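PDB 6EI6: coiled-coil and C2 domain-containing protein 1-like, which binds phosphatidylinositol monophosphates and regulates the ESCRT pathway in endosomal sorting, supporting full ESCRT-III activity, probably by preventing inappropriate polymerisation of its core component. Local coordinates for residues L120-V125 against V245-R250; V138-R143 against N159-T164; Q185-R190 against V215-L220. One frame throughout, in Å; residues are numbered along the deposited sequence.

Interaction 1 (L120-V125 against V245-R250); sequences LEIVVV and VKIRVR
The guanidinium of R248 receives the carboxylate oxygen OE2 of E121 at its edge, near its own plane, and the two form a salt bridge with R248 NH1 3.0 Å from E121 OE2. The flat groups are not coplanar. Their planes stand 39° apart, and the arginine nitrogen meets OE2 from above the carboxylate. The N-H...O angle is 141°, so the bond is bent. E121 has CG anti to its backbone N (chi1 -176°) and an extended chain beyond, whereas R248 bends at chi3, which turns NE; the two side chains lie alongside each other and point the same way. Both ends are shared: E121 OE2 also pairs with R172, its stronger partner, while R248 NH2 pairs with D114. A largely buried pair is thus held in a chain of alternating charges.

These residues belong to the two middle strands of one four-stranded antiparallel sheet of the C2 beta-sandwich. E121 and R248 form a hydrogen-bonded pair, with E121 N 2.9 Å from R248 O and R248 N 2.9 Å from E121 O. V123 and K246 make the next such pair, V123 N lying 2.8 Å from K246 O. On the same face V123 CB packs at 3.7 Å against K246 CB, and the extended lysine then leads away from the neighbouring strand.

The opposite face, bearing L120, I122, V124, V245, I247 and V249, is turned to the interior of the sandwich. L120 CD1 touches two branches of the other strand, 3.8 Å from V249 CG1 and 3.9 Å from I247 CG2. I122 and V124 continue this apolar layer toward V144 and F195 of the second sheet.

Interaction 2 (V138-R143 against N159-T164); sequences VDTYVR and NVIRDT. With SO4 (sulfate ion), chain D.
The carboxylate of D139 takes the backbone N-H of D163, with D139 OD1 2.9 Å from D163 N and the nitrogen nearly on the line of the C-O bond. Next to it, V138 O accepts T164 N at 3.3 Å in a fairly straight bond (160°) and D163 N in a weak one, so that D163 N is divided between side chain and main chain. Beyond D139, T140 N meets I161 O at 3.2 Å; with a weak return bond from I161 N to T140 O this makes a single antiparallel bridge. The T140 and I161 side chains run alongside each other, T140 OG1 facing CG1 and CD1 of the isoleucine, while V160 CG2 touches Y141 CB at 4.0 Å.

The same contact brings acidic groups together. D163 OD1 lies 3.0 Å from D139 OD1, two acceptors with no bond between them, their carboxylates only 19° from parallel, and D137, a shell further out, adds its charge to both. Such crowding would probably favour proton uptake or a cation nearby. D139-T140-Y141-V142 recalls the Asp-Pro-Tyr-Val sequence of calcium-binding C2 loops, although this domain lacks three of the five residues crucial for calcium binding.

Further out, Y141 hydrogen-bonds D207 through OH, its ring meets that of Y198, and its CE2 sits over the centre of the R143 guanidinium. That group weakly holds a sulfate, to which K157 is also bonded. Strand 140-145 lies between strands 155-157 and 192-199, and the loop 159-164, after strand 155-157, folds back along its beginning.

Interaction 3 (Q185-R190 against V215-L220); sequences QRIFKR and VKLQPL. With SO4 (sulfate ion), chain C.
K216 reaches from the end of a strand to the last carbonyl of a helix, that of R190. K216 CG stands anti to the carbonyl carbon, and the polar encounters begin at CD: a bend at chi2 (-58°) places K216 CD 4.0 Å from the sulfate oxygen O3. Beyond a further bend at chi3, K216 CE lies 3.6 Å from R190 O. The tip, K216 NZ, donates to R190 O at 2.6 Å, coming in 27° from the carbonyl plane, and to sulfate O3 at 3.2 Å. The same sulfate, probably from the crystallisation liquor, is also held by H191 and G192.

Beneath this polar bridge the contact is apolar. L217 CD1 lies over one face of the F188 ring and meets I187 CG2 at 3.9 Å, while L217 CB is 3.9 Å from F188 CD1. L220 CB lies 4.1 Å from F188 CD1, oblique to the ring. F188 also packs on L120, which joins helix 182-190 to the sandwich interior.

Apolar packing of I187, F188, L217 and L220 is buried, whereas K216 is exposed at its rim: an ammonium beside the carboxyl-terminal end of a helix would be favoured by the partial negative charge there, and the sulfate shows that an anion can bind here, at least in the crystal.

Overall arrangement
The three contacts belong to one C2 domain, and their order along the chain is simple. Interaction 1 pairs the segments that come first and last of the six, 120-125 and 245-250; interactions 2 and 3 follow one another in the sequence between them. Interaction 1 lies within one sheet, while strands 140-145 and 208-216 carry the other two into the second. Its centre is about 19 Å from that of interaction 2, touching it through V124 and V142, and about 13 Å from that of interaction 3, touching it through I247, L120 and their neighbours. Interactions 2 and 3, centres about 28 Å apart, do not touch. Side chains of the apolar interior link interaction 1 to both others in this membrane-binding domain.

Interaction 1 (L120-V125 against V245-R250)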
loop_
_atom_site.group_PDB
_atom_site.type_symbol
_atom_site.label_atom_id
_atom_site.label_comp_id
_atom_site.label_asym_id
_atom_site.label_seq_id
_atom_site.Cartn_x
_atom_site.Cartn_y
_atom_site.Cartn_z
ATOM N N LEU A 120 5.188 5.846 -10.994
ATOM C CA LEU A 120 4.856 5.916 -9.583
ATOM C C LEU A 120 4.599 7.370 -9.229
ATOM O O LEU A 120 5.388 8.246 -9.594
ATOM C CB LEU A 120 5.983 5.341 -8.730
ATOM C CG LEU A 120 5.679 5.350 -7.240
ATOM C CD1 LEU A 120 6.109 4.054 -6.569
ATOM C CD2 LEU A 120 6.374 6.537 -6.612
ATOM N N GLU A 121 3.502 7.623 -8.525
ATOM C CA GLU A 121 3.141 8.960 -8.086
ATOM C C GLU A 121 3.270 9.072 -6.569
ATOM O O GLU A 121 2.855 8.170 -5.834
ATOM C CB GLU A 121 1.713 9.304 -8.509
ATOM C CG GLU A 121 1.310 10.720 -8.156
ATOM C CD GLU A 121 -0.078 11.057 -8.625
ATOM O OE1 GLU A 121 -0.200 11.668 -9.715
ATOM O OE2 GLU A 121 -1.046 10.697 -7.906
ATOM N N ILE A 122 3.839 10.189 -6.099
ATOM C CA ILE A 122 3.935 10.508 -4.674
ATOM C C ILE A 122 3.127 11.772 -4.411
ATOM O O ILE A 122 3.256 12.759 -5.145
ATOM C CB ILE A 122 5.391 10.692 -4.224
ATOM C CG1 ILE A 122 6.140 9.379 -4.380
ATOM C CG2 ILE A 122 5.450 11.159 -2.780
ATOM C CD1 ILE A 122 7.629 9.542 -4.405
ATOM N N VAL A 123 2.287 11.738 -3.379
ATOM C CA VAL A 123 1.446 12.868 -3.008
ATOM C C VAL A 123 1.794 13.258 -1.583
ATOM O O VAL A 123 1.628 12.453 -0.657
ATOM C CB VAL A 123 -0.045 12.535 -3.116
ATOM C CG1 VAL A 123 -0.869 13.761 -2.805
ATOM C CG2 VAL A 123 -0.381 11.983 -4.508
ATOM N N VAL A 124 2.291 14.481 -1.406
ATOM C CA VAL A 124 2.478 15.056 -0.080
ATOM C C VAL A 124 1.198 15.824 0.227
ATOM O O VAL A 124 0.900 16.833 -0.413
ATOM C CB VAL A 124 3.722 15.954 -0.015
ATOM C CG1 VAL A 124 4.023 16.369 1.419
ATOM C CG2 VAL A 124 4.935 15.242 -0.603
ATOM N N VAL A 125 0.429 15.342 1.197
ATOM C CA VAL A 125 -0.941 15.796 1.387
ATOM C C VAL A 125 -1.047 16.907 2.428
ATOM O O VAL A 125 -1.789 17.866 2.241
ATOM C CB VAL A 125 -1.860 14.604 1.743
ATOM C CG1 VAL A 125 -3.278 15.074 1.927
ATOM C CG2 VAL A 125 -1.787 13.539 0.665
ATOM N N VAL A 245 0.407 11.266 3.440
ATOM C CA VAL A 245 1.110 10.986 2.200
ATOM C C VAL A 245 0.386 9.872 1.437
ATOM O O VAL A 245 -0.223 8.980 2.032
ATOM C CB VAL A 245 2.569 10.626 2.554
ATOM C CG1 VAL A 245 3.185 9.716 1.523
ATOM C CG2 VAL A 245 3.389 11.894 2.725
ATOM N N LYS A 246 0.446 9.935 0.105
ATOM C CA LYS A 246 -0.032 8.870 -0.767
ATOM C C LYS A 246 1.099 8.402 -1.675
ATOM O O LYS A 246 1.921 9.209 -2.119
ATOM C CB LYS A 246 -1.198 9.333 -1.626
ATOM C CG LYS A 246 -2.400 9.850 -0.861
ATOM C CD LYS A 246 -3.376 10.467 -1.845
ATOM C CE LYS A 246 -4.761 10.553 -1.244
ATOM N NZ LYS A 246 -5.702 11.160 -2.224
ATOM N N ILE A 247 1.156 7.097 -1.948
ATOM C CA ILE A 247 2.029 6.561 -2.985
ATOM C C ILE A 247 1.196 5.654 -3.876
ATOM O O ILE A 247 0.547 4.717 -3.391
ATOM C CB ILE A 247 3.226 5.797 -2.408
ATOM C CG1 ILE A 247 3.859 6.599 -1.264
ATOM C CG2 ILE A 247 4.239 5.525 -3.514
ATOM C CD1 ILE A 247 5.047 5.904 -0.658
ATOM N N ARG A 248 1.195 5.936 -5.171
ATOM C CA ARG A 248 0.231 5.322 -6.068
ATOM C C ARG A 248 0.919 4.774 -7.301
ATOM O O ARG A 248 1.804 5.418 -7.865
ATOM C CB ARG A 248 -0.831 6.325 -6.481
ATOM C CG ARG A 248 -1.503 7.007 -5.305
ATOM C CD ARG A 248 -2.487 8.063 -5.782
ATOM N NE ARG A 248 -3.594 7.482 -6.549
ATOM C CZ ARG A 248 -3.750 7.634 -7.865
ATOM N NH1 ARG A 248 -2.867 8.345 -8.572
ATOM N NH2 ARG A 248 -4.791 7.079 -8.478
ATOM N N VAL A 249 0.490 3.588 -7.729
ATOM C CA VAL A 249 0.914 3.009 -8.998
ATOM C C VAL A 249 -0.328 2.609 -9.787
ATOM O O VAL A 249 -1.441 2.547 -9.253
ATOM C CB VAL A 249 1.855 1.811 -8.812
ATOM C CG1 VAL A 249 3.190 2.292 -8.307
ATOM C CG2 VAL A 249 1.232 0.817 -7.842
ATOM N N ARG A 250 -0.127 2.390 -11.092
ATOM C CA ARG A 250 -1.230 1.956 -11.945
ATOM C C ARG A 250 -1.709 0.555 -11.567
ATOM O O ARG A 250 -2.906 0.275 -11.589
ATOM C CB ARG A 250 -0.819 1.997 -13.417
ATOM C CG ARG A 250 -1.390 0.857 -14.228
ATOM C CD ARG A 250 -1.597 1.192 -15.692
ATOM N NE ARG A 250 -2.866 1.893 -15.885
ATOM C CZ ARG A 250 -3.402 2.154 -17.073
ATOM N NH1 ARG A 250 -2.780 1.759 -18.170
ATOM N NH2 ARG A 250 -4.556 2.803 -17.160
#

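Interaction 2 (V138-R143 against N159-T164)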
loop_
_atom_site.group_PDB
_atom_site.type_symbol
_atom_site.label_atom_id
_atom_site.label_comp_id
_atom_site.label_asym_id
_atom_site.label_seq_id
_atom_site.Cartn_x
_atom_site.Cartn_y
_atom_site.Cartn_z
ATOM N N VAL A 138 5.518 29.457 11.440
ATOM C CA VAL A 138 6.374 28.378 10.992
ATOM C C VAL A 138 6.077 28.223 9.501
ATOM O O VAL A 138 4.909 28.207 9.089
ATOM C CB VAL A 138 6.130 27.096 11.808
ATOM C CG1 VAL A 138 4.862 26.356 11.387
ATOM C CG2 VAL A 138 7.358 26.215 11.793
ATOM N N ASP A 139 7.123 28.297 8.683
ATOM C CA ASP A 139 7.021 28.081 7.247
ATOM C C ASP A 139 7.697 26.755 6.961
ATOM O O ASP A 139 8.793 26.496 7.475
ATOM C CB ASP A 139 7.683 29.199 6.433
ATOM C CG ASP A 139 7.040 30.550 6.653
ATOM O OD1 ASP A 139 5.830 30.597 6.961
ATOM O OD2 ASP A 139 7.745 31.581 6.507
ATOM N N THR A 140 7.047 25.913 6.159
ATOM C CA THR A 140 7.511 24.545 5.996
ATOM C C THR A 140 7.490 24.151 4.531
ATOM O O THR A 140 6.751 24.707 3.717
ATOM C CB THR A 140 6.667 23.564 6.814
ATOM O OG1 THR A 140 5.300 23.979 6.762
ATOM C CG2 THR A 140 7.116 23.563 8.255
ATOM N N TYR A 141 8.345 23.187 4.213
ATOM C CA TYR A 141 8.364 22.516 2.925
ATOM C C TYR A 141 8.890 21.105 3.171
ATOM O O TYR A 141 9.507 20.830 4.204
ATOM C CB TYR A 141 9.206 23.296 1.898
ATOM C CG TYR A 141 10.683 23.292 2.189
ATOM C CD1 TYR A 141 11.250 24.234 3.046
ATOM C CD2 TYR A 141 11.513 22.338 1.624
ATOM C CE1 TYR A 141 12.604 24.221 3.327
ATOM C CE2 TYR A 141 12.864 22.317 1.905
ATOM C CZ TYR A 141 13.404 23.264 2.761
ATOM O OH TYR A 141 14.756 23.227 3.035
ATOM N N VAL A 142 8.620 20.199 2.233
ATOM C CA VAL A 142 8.947 18.785 2.391
ATOM C C VAL A 142 9.815 18.348 1.218
ATOM O O VAL A 142 9.466 18.598 0.063
ATOM C CB VAL A 142 7.673 17.917 2.488
ATOM C CG1 VAL A 142 8.019 16.481 2.834
ATOM C CG2 VAL A 142 6.692 18.498 3.492
ATOM N N ARG A 143 10.947 17.718 1.518
ATOM C CA ARG A 143 11.785 17.082 0.514
ATOM C C ARG A 143 11.417 15.613 0.379
ATOM O O ARG A 143 11.175 14.928 1.377
ATOM C CB ARG A 143 13.258 17.173 0.891
ATOM C CG ARG A 143 13.793 18.568 1.046
ATOM C CD ARG A 143 15.327 18.545 1.092
ATOM N NE ARG A 143 15.884 19.892 1.133
ATOM C CZ ARG A 143 15.897 20.736 0.100
ATOM N NH1 ARG A 143 15.375 20.386 -1.077
ATOM N NH2 ARG A 143 16.432 21.944 0.251
ATOM N N ASN A 159 6.456 23.153 -2.403
ATOM C CA ASN A 159 6.538 24.595 -2.230
ATOM C C ASN A 159 6.722 24.908 -0.753
ATOM O O ASN A 159 6.839 24.002 0.078
ATOM C CB ASN A 159 5.275 25.290 -2.755
ATOM C CG ASN A 159 5.244 25.409 -4.272
ATOM O OD1 ASN A 159 6.225 25.113 -4.970
ATOM N ND2 ASN A 159 4.103 25.846 -4.790
ATOM N N VAL A 160 6.725 26.181 -0.400
ATOM C CA VAL A 160 6.802 26.585 0.988
ATOM C C VAL A 160 5.423 27.133 1.332
ATOM O O VAL A 160 5.037 28.219 0.885
ATOM C CB VAL A 160 7.913 27.617 1.240
ATOM C CG1 VAL A 160 8.027 27.934 2.735
ATOM C CG2 VAL A 160 9.263 27.127 0.669
ATOM N N ILE A 161 4.646 26.364 2.088
ATOM C CA ILE A 161 3.480 26.957 2.725
ATOM C C ILE A 161 3.978 27.916 3.790
ATOM O O ILE A 161 5.054 27.716 4.383
ATOM C CB ILE A 161 2.542 25.884 3.314
ATOM C CG1 ILE A 161 3.235 25.120 4.445
ATOM C CG2 ILE A 161 2.052 24.957 2.227
ATOM C CD1 ILE A 161 3.127 25.769 5.835
ATOM N N ARG A 162 3.202 28.968 4.034
ATOM C CA ARG A 162 3.579 29.994 4.990
ATOM C C ARG A 162 2.543 30.039 6.100
ATOM O O ARG A 162 1.334 29.996 5.829
ATOM C CB ARG A 162 3.735 31.369 4.309
ATOM C CG ARG A 162 4.949 31.478 3.349
ATOM C CD ARG A 162 4.840 32.679 2.383
ATOM N NE ARG A 162 4.503 32.283 1.012
ATOM C CZ ARG A 162 3.803 33.032 0.157
ATOM N NH1 ARG A 162 3.369 34.236 0.516
ATOM N NH2 ARG A 162 3.541 32.577 -1.065
ATOM N N ASP A 163 3.030 30.060 7.343
ATOM C CA ASP A 163 2.257 30.483 8.505
ATOM C C ASP A 163 1.210 29.464 8.942
ATOM O O ASP A 163 0.018 29.786 9.001
ATOM C CB ASP A 163 1.580 31.835 8.224
ATOM C CG ASP A 163 2.574 32.944 7.844
ATOM O OD1 ASP A 163 3.792 32.694 7.778
ATOM O OD2 ASP A 163 2.115 34.076 7.576
ATOM N N THR A 164 1.647 28.247 9.280
ATOM C CA THR A 164 0.754 27.249 9.867
ATOM C C THR A 164 1.504 26.020 10.361
ATOM O O THR A 164 2.395 25.502 9.676
ATOM C CB THR A 164 -0.331 26.810 8.873
ATOM O OG1 THR A 164 -0.984 25.641 9.372
ATOM C CG2 THR A 164 0.243 26.510 7.495
HETATM S S SO4 D . 17.829 22.901 -3.487
HETATM O O1 SO4 D . 16.383 22.906 -3.241
HETATM O O2 SO4 D . 18.217 21.626 -4.108
HETATM O O3 SO4 D . 18.187 24.014 -4.380
HETATM O O4 SO4 D . 18.536 23.063 -2.213
#

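Interaction 3 (Q185-R190 against V215-L220)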
loop_
_atom_site.group_PDB
_atom_site.type_symbol
_atom_site.label_atom_id
_atom_site.label_comp_id
_atom_site.label_asym_id
_atom_site.label_seq_id
_atom_site.Cartn_x
_atom_site.Cartn_y
_atom_site.Cartn_z
ATOM N N GLN A 185 12.505 -4.113 -8.637
ATOM C CA GLN A 185 11.706 -4.975 -7.779
ATOM C C GLN A 185 12.338 -5.099 -6.394
ATOM O O GLN A 185 11.624 -5.151 -5.387
ATOM C CB GLN A 185 11.522 -6.336 -8.453
ATOM C CG GLN A 185 10.888 -6.232 -9.854
ATOM C CD GLN A 185 11.435 -7.256 -10.860
ATOM O OE1 GLN A 185 11.886 -8.340 -10.488
ATOM N NE2 GLN A 185 11.394 -6.903 -12.142
ATOM N N ARG A 186 13.677 -5.139 -6.327
ATOM C CA ARG A 186 14.408 -4.983 -5.067
ATOM C C ARG A 186 13.896 -3.791 -4.274
ATOM O O ARG A 186 13.563 -3.890 -3.083
ATOM C CB ARG A 186 15.903 -4.787 -5.361
ATOM C CG ARG A 186 16.839 -5.101 -4.147
ATOM C CD ARG A 186 17.879 -4.006 -3.709
ATOM N NE ARG A 186 18.284 -4.348 -2.344
ATOM C CZ ARG A 186 19.341 -3.905 -1.661
ATOM N NH1 ARG A 186 20.225 -3.067 -2.190
ATOM N NH2 ARG A 186 19.511 -4.343 -0.414
ATOM N N ILE A 187 13.825 -2.648 -4.943
ATOM C CA ILE A 187 13.493 -1.407 -4.267
ATOM C C ILE A 187 12.096 -1.492 -3.672
ATOM O O ILE A 187 11.877 -1.118 -2.515
ATOM C CB ILE A 187 13.647 -0.229 -5.244
ATOM C CG1 ILE A 187 15.140 0.090 -5.459
ATOM C CG2 ILE A 187 12.853 0.994 -4.773
ATOM C CD1 ILE A 187 15.404 0.926 -6.705
ATOM N N PHE A 188 11.130 -2.007 -4.444
ATOM C CA PHE A 188 9.787 -2.166 -3.896
ATOM C C PHE A 188 9.742 -3.202 -2.783
ATOM O O PHE A 188 8.948 -3.057 -1.851
ATOM C CB PHE A 188 8.805 -2.530 -4.997
ATOM C CG PHE A 188 8.388 -1.369 -5.813
ATOM C CD1 PHE A 188 7.300 -0.608 -5.434
ATOM C CD2 PHE A 188 9.111 -1.006 -6.938
ATOM C CE1 PHE A 188 6.917 0.494 -6.186
ATOM C CE2 PHE A 188 8.741 0.081 -7.690
ATOM C CZ PHE A 188 7.638 0.834 -7.320
ATOM N N LYS A 189 10.601 -4.225 -2.834
ATOM C CA LYS A 189 10.570 -5.255 -1.801
ATOM C C LYS A 189 11.106 -4.728 -0.473
ATOM O O LYS A 189 10.519 -4.968 0.590
ATOM C CB LYS A 189 11.374 -6.477 -2.255
ATOM C CG LYS A 189 10.965 -7.791 -1.553
ATOM C CD LYS A 189 11.263 -9.028 -2.442
ATOM C CE LYS A 189 10.274 -10.183 -2.212
ATOM N NZ LYS A 189 8.922 -9.935 -2.836
ATOM N N ARG A 190 12.216 -3.989 -0.514
ATOM C CA ARG A 190 13.018 -3.790 0.684
ATOM C C ARG A 190 13.090 -2.345 1.155
ATOM O O ARG A 190 13.451 -2.109 2.313
ATOM C CB ARG A 190 14.447 -4.320 0.479
ATOM C CG ARG A 190 14.562 -5.828 0.502
ATOM C CD ARG A 190 15.997 -6.313 0.469
ATOM N NE ARG A 190 16.619 -6.392 -0.853
ATOM C CZ ARG A 190 17.066 -7.541 -1.369
ATOM N NH1 ARG A 190 16.950 -8.663 -0.687
ATOM N NH2 ARG A 190 17.647 -7.597 -2.561
ATOM N N VAL A 215 8.561 5.783 4.432
ATOM C CA VAL A 215 7.438 4.918 4.068
ATOM C C VAL A 215 7.928 3.782 3.172
ATOM O O VAL A 215 8.421 4.023 2.062
ATOM C CB VAL A 215 6.330 5.720 3.381
ATOM C CG1 VAL A 215 5.189 4.797 2.986
ATOM C CG2 VAL A 215 5.871 6.838 4.311
ATOM N N LYS A 216 7.802 2.546 3.658
ATOM C CA LYS A 216 8.204 1.374 2.883
ATOM C C LYS A 216 7.311 1.198 1.655
ATOM O O LYS A 216 6.090 1.380 1.719
ATOM C CB LYS A 216 8.132 0.110 3.745
ATOM C CG LYS A 216 9.120 0.071 4.871
ATOM C CD LYS A 216 10.525 0.197 4.326
ATOM C CE LYS A 216 11.447 -0.760 5.031
ATOM N NZ LYS A 216 12.800 -0.686 4.417
ATOM N N LEU A 217 7.918 0.813 0.538
ATOM C CA LEU A 217 7.168 0.666 -0.702
ATOM C C LEU A 217 6.467 -0.689 -0.835
ATOM O O LEU A 217 5.603 -0.840 -1.711
ATOM C CB LEU A 217 8.110 0.896 -1.894
ATOM C CG LEU A 217 8.461 2.360 -2.175
ATOM C CD1 LEU A 217 9.577 2.479 -3.194
ATOM C CD2 LEU A 217 7.221 3.131 -2.634
ATOM N N GLN A 218 6.787 -1.659 0.022
ATOM C CA GLN A 218 6.394 -3.035 -0.256
ATOM C C GLN A 218 4.884 -3.288 -0.305
ATOM O O GLN A 218 4.490 -4.199 -1.051
ATOM C CB GLN A 218 7.096 -3.982 0.737
ATOM C CG GLN A 218 6.284 -4.360 1.948
ATOM C CD GLN A 218 5.346 -5.523 1.703
ATOM O OE1 GLN A 218 5.689 -6.459 0.975
ATOM N NE2 GLN A 218 4.147 -5.460 2.294
ATOM N N PRO A 219 4.002 -2.563 0.415
ATOM C CA PRO A 219 2.560 -2.735 0.155
ATOM C C PRO A 219 2.170 -2.605 -1.306
ATOM O O PRO A 219 1.124 -3.138 -1.698
ATOM C CB PRO A 219 1.917 -1.621 0.991
ATOM C CG PRO A 219 2.815 -1.476 2.152
ATOM C CD PRO A 219 4.224 -1.694 1.594
ATOM N N LEU A 220 2.947 -1.883 -2.118
ATOM C CA LEU A 220 2.608 -1.709 -3.523
ATOM C C LEU A 220 2.865 -2.972 -4.344
ATOM O O LEU A 220 2.534 -3.000 -5.540
ATOM C CB LEU A 220 3.368 -0.512 -4.113
ATOM C CG LEU A 220 2.876 0.800 -3.484
ATOM C CD1 LEU A 220 3.632 1.978 -4.028
ATOM C CD2 LEU A 220 1.378 1.025 -3.632
HETATM S S SO4 C . 15.275 2.346 2.905
HETATM O O1 SO4 C . 15.194 2.861 1.527
HETATM O O2 SO4 C . 16.027 1.081 2.947
HETATM O O3 SO4 C . 13.911 2.134 3.423
HETATM O O4 SO4 C . 15.992 3.329 3.729
#